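Side-chain contact in phosphoprotein (Lettuce necrotic yellows virus, PDB 3T4R), which probably acts as a non-catalytic polymerase cofactor, holding the RNA polymerase L on the nucleoprotein-RNA template and keeping soluble nucleoprotein N off non-genomic RNA: residues Lys8-Leu11 / Leu12-Asp16. Numbering follows the deposited sequence.
Sequences KEKL and LADLD
Leu11 and Leu15, one turn apart where helix 4-14 ends, form the apolar part of this contact. Their side chains run at a slant to each other: Leu11 CD2 lies 3.7 Å from Leu15 CG and equally close to Leu15 CD1, while Leu15 CD2 stands farther back. Leu15 CG sits beside its own backbone N (chi1 -65°), which brings the branch over the preceding turn, 3.3 Å from Leu11 O. Leu12 does likewise one turn earlier, its CG resting 3.3 Å from Lys8 O.

Four backbone i to i+4 hydrogen bonds carry the polar part. Leu12 N to Lys8 O is 2.9 Å long and nearly straight, at 170°, whereas Leu15 N to Leu11 O, though 2.8 Å, is bent to 135° where the helix gives out. A Schellman motif closes the end, with Asp16 at positive phi as the C-prime residue and its N bonded to Ala13 O at 3.0 Å.

On the exposed side Lys10 and Asp14 run alongside each other. The carboxylate sits beside Lys10 O, two acceptors with no bond between them, and of the lysine side chain it is CG that approaches Asp14 OD2, at 3.9 Å. Lys10 NZ remains 6.4 Å from Asp14 OD2 and has a weak, long ion pair with Glu7.

Beyond the turn, Leu12 and Leu15 pack on Ile58 of helix 50-72, and Asp16 forms a salt bridge with Lys51. The chemistry thus divides the helix end into a leucine face joined to the helical bundle of this C-terminal domain and an outer face where Lys10 and Asp14 could attract each other weakly, across a gap.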
ATOM      1  N   LYS A   8      -5.478   0.980  -6.248  1.00 34.72           N
ATOM      2  CA  LYS A   8      -4.582   0.736  -5.090  1.00 32.24           C
ATOM      3  C   LYS A   8      -3.580  -0.473  -5.304  1.00 32.67           C
ATOM      4  O   LYS A   8      -2.364  -0.368  -4.979  1.00 31.78           O
ATOM      5  CB  LYS A   8      -5.413   0.528  -3.803  1.00 31.28           C
ATOM      6  CG  LYS A   8      -6.130   1.800  -3.372  1.00 31.38           C
ATOM      7  CD  LYS A   8      -6.872   1.630  -2.092  1.00 32.14           C
ATOM      8  CE  LYS A   8      -7.478   2.870  -1.806  1.00 32.44           C
ATOM      9  NZ  LYS A   8      -8.142   2.897  -0.444  1.00 39.21           N
ATOM     10  N   GLU A   9      -4.095  -1.567  -5.839  1.00 32.48           N
ATOM     11  CA  GLU A   9      -3.297  -2.754  -6.184  1.00 34.04           C
ATOM     12  C   GLU A   9      -2.247  -2.402  -7.254  1.00 34.15           C
ATOM     13  O   GLU A   9      -1.112  -2.828  -7.182  1.00 35.03           O
ATOM     14  CB  GLU A   9      -4.215  -3.898  -6.600  1.00 34.66           C
ATOM     15  CG  GLU A   9      -5.013  -4.478  -5.435  1.00 38.28           C
ATOM     16  CD  GLU A   9      -6.015  -5.556  -5.869  1.00 47.72           C
ATOM     17  OE1 GLU A   9      -5.787  -6.246  -6.896  1.00 51.66           O
ATOM     18  OE2 GLU A   9      -7.088  -5.690  -5.235  1.00 55.13           O
ATOM     19  N   LYS A  10      -2.619  -1.564  -8.199  1.00 34.44           N
ATOM     20  CA  LYS A  10      -1.735  -1.115  -9.270  1.00 33.96           C
ATOM     21  C   LYS A  10      -0.684  -0.206  -8.665  1.00 34.10           C
ATOM     22  O   LYS A  10       0.431  -0.274  -9.087  1.00 34.40           O
ATOM     23  CB  LYS A  10      -2.547  -0.330 -10.319  1.00 35.91           C
ATOM     24  CG  LYS A  10      -1.753   0.129 -11.484  1.00 37.55           C
ATOM     25  CD  LYS A  10      -2.410   1.165 -12.419  1.00 40.64           C
ATOM     26  CE  LYS A  10      -3.621   0.628 -13.120  1.00 42.62           C
ATOM     27  NZ  LYS A  10      -4.176   1.590 -14.141  1.00 50.33           N
ATOM     28  N   LEU A  11      -1.034   0.626  -7.669  1.00 32.48           N
ATOM     29  CA  LEU A  11      -0.057   1.444  -7.013  1.00 33.60           C
ATOM     30  C   LEU A  11       0.947   0.626  -6.294  1.00 33.29           C
ATOM     31  O   LEU A  11       2.131   0.882  -6.379  1.00 36.16           O
ATOM     32  CB  LEU A  11      -0.717   2.360  -5.985  1.00 34.37           C
ATOM     33  CG  LEU A  11      -0.161   3.729  -5.647  1.00 37.66           C
ATOM     34  CD1 LEU A  11      -0.405   4.142  -4.233  1.00 37.24           C
ATOM     35  CD2 LEU A  11       1.268   4.131  -6.096  1.00 37.44           C
ATOM     36  N   LEU A  12       0.488  -0.340  -5.523  1.00 32.26           N
ATOM     37  CA  LEU A  12       1.389  -1.254  -4.842  1.00 33.50           C
ATOM     38  C   LEU A  12       2.373  -1.922  -5.848  1.00 34.93           C
ATOM     39  O   LEU A  12       3.543  -2.066  -5.551  1.00 34.78           O
ATOM     40  CB  LEU A  12       0.598  -2.325  -4.117  1.00 32.57           C
ATOM     41  CG  LEU A  12      -0.215  -1.876  -2.918  1.00 35.11           C
ATOM     42  CD1 LEU A  12      -1.065  -2.978  -2.324  1.00 32.33           C
ATOM     43  CD2 LEU A  12       0.785  -1.342  -1.825  1.00 39.04           C
ATOM     44  N   ALA A  13       1.899  -2.367  -7.013  1.00 33.62           N
ATOM     45  CA  ALA A  13       2.824  -2.844  -8.056  1.00 34.70           C
ATOM     46  C   ALA A  13       3.816  -1.795  -8.598  1.00 37.48           C
ATOM     47  O   ALA A  13       4.971  -2.139  -8.882  1.00 38.81           O
ATOM     48  CB  ALA A  13       2.050  -3.444  -9.203  1.00 36.39           C
ATOM     49  N   ASP A  14       3.336  -0.555  -8.770  1.00 36.88           N
ATOM     50  CA  ASP A  14       4.105   0.534  -9.326  1.00 38.17           C
ATOM     51  C   ASP A  14       5.125   0.932  -8.321  1.00 40.36           C
ATOM     52  O   ASP A  14       6.126   1.537  -8.667  1.00 44.21           O
ATOM     53  CB  ASP A  14       3.209   1.723  -9.598  1.00 37.25           C
ATOM     54  CG  ASP A  14       2.354   1.557 -10.839  1.00 42.47           C
ATOM     55  OD1 ASP A  14       2.658   0.712 -11.725  1.00 38.38           O
ATOM     56  OD2 ASP A  14       1.373   2.325 -10.951  1.00 48.13           O
ATOM     57  N   LEU A  15       4.880   0.624  -7.045  1.00 38.33           N
ATOM     58  CA  LEU A  15       5.861   0.903  -5.994  1.00 38.78           C
ATOM     59  C   LEU A  15       6.754  -0.306  -5.671  1.00 39.82           C
ATOM     60  O   LEU A  15       7.490  -0.289  -4.707  1.00 40.14           O
ATOM     61  CB  LEU A  15       5.124   1.357  -4.725  1.00 38.37           C
ATOM     62  CG  LEU A  15       4.376   2.679  -4.827  1.00 39.23           C
ATOM     63  CD1 LEU A  15       3.616   2.916  -3.470  1.00 42.14           C
ATOM     64  CD2 LEU A  15       5.279   3.873  -5.087  1.00 42.71           C
ATOM     65  N   ASP A  16       6.695  -1.337  -6.514  1.00 38.98           N
ATOM     66  CA  ASP A  16       7.636  -2.475  -6.498  1.00 42.06           C
ATOM     67  C   ASP A  16       7.315  -3.556  -5.517  1.00 41.12           C
ATOM     68  O   ASP A  16       8.077  -4.404  -5.325  1.00 43.67           O
ATOM     69  CB  ASP A  16       9.096  -2.014  -6.397  1.00 45.81           C
ATOM     70  CG  ASP A  16       9.584  -1.391  -7.712  1.00 51.16           C
ATOM     71  OD1 ASP A  16       9.445  -2.002  -8.794  1.00 47.58           O
ATOM     72  OD2 ASP A  16      10.039  -0.225  -7.654  1.00 52.37           O
TER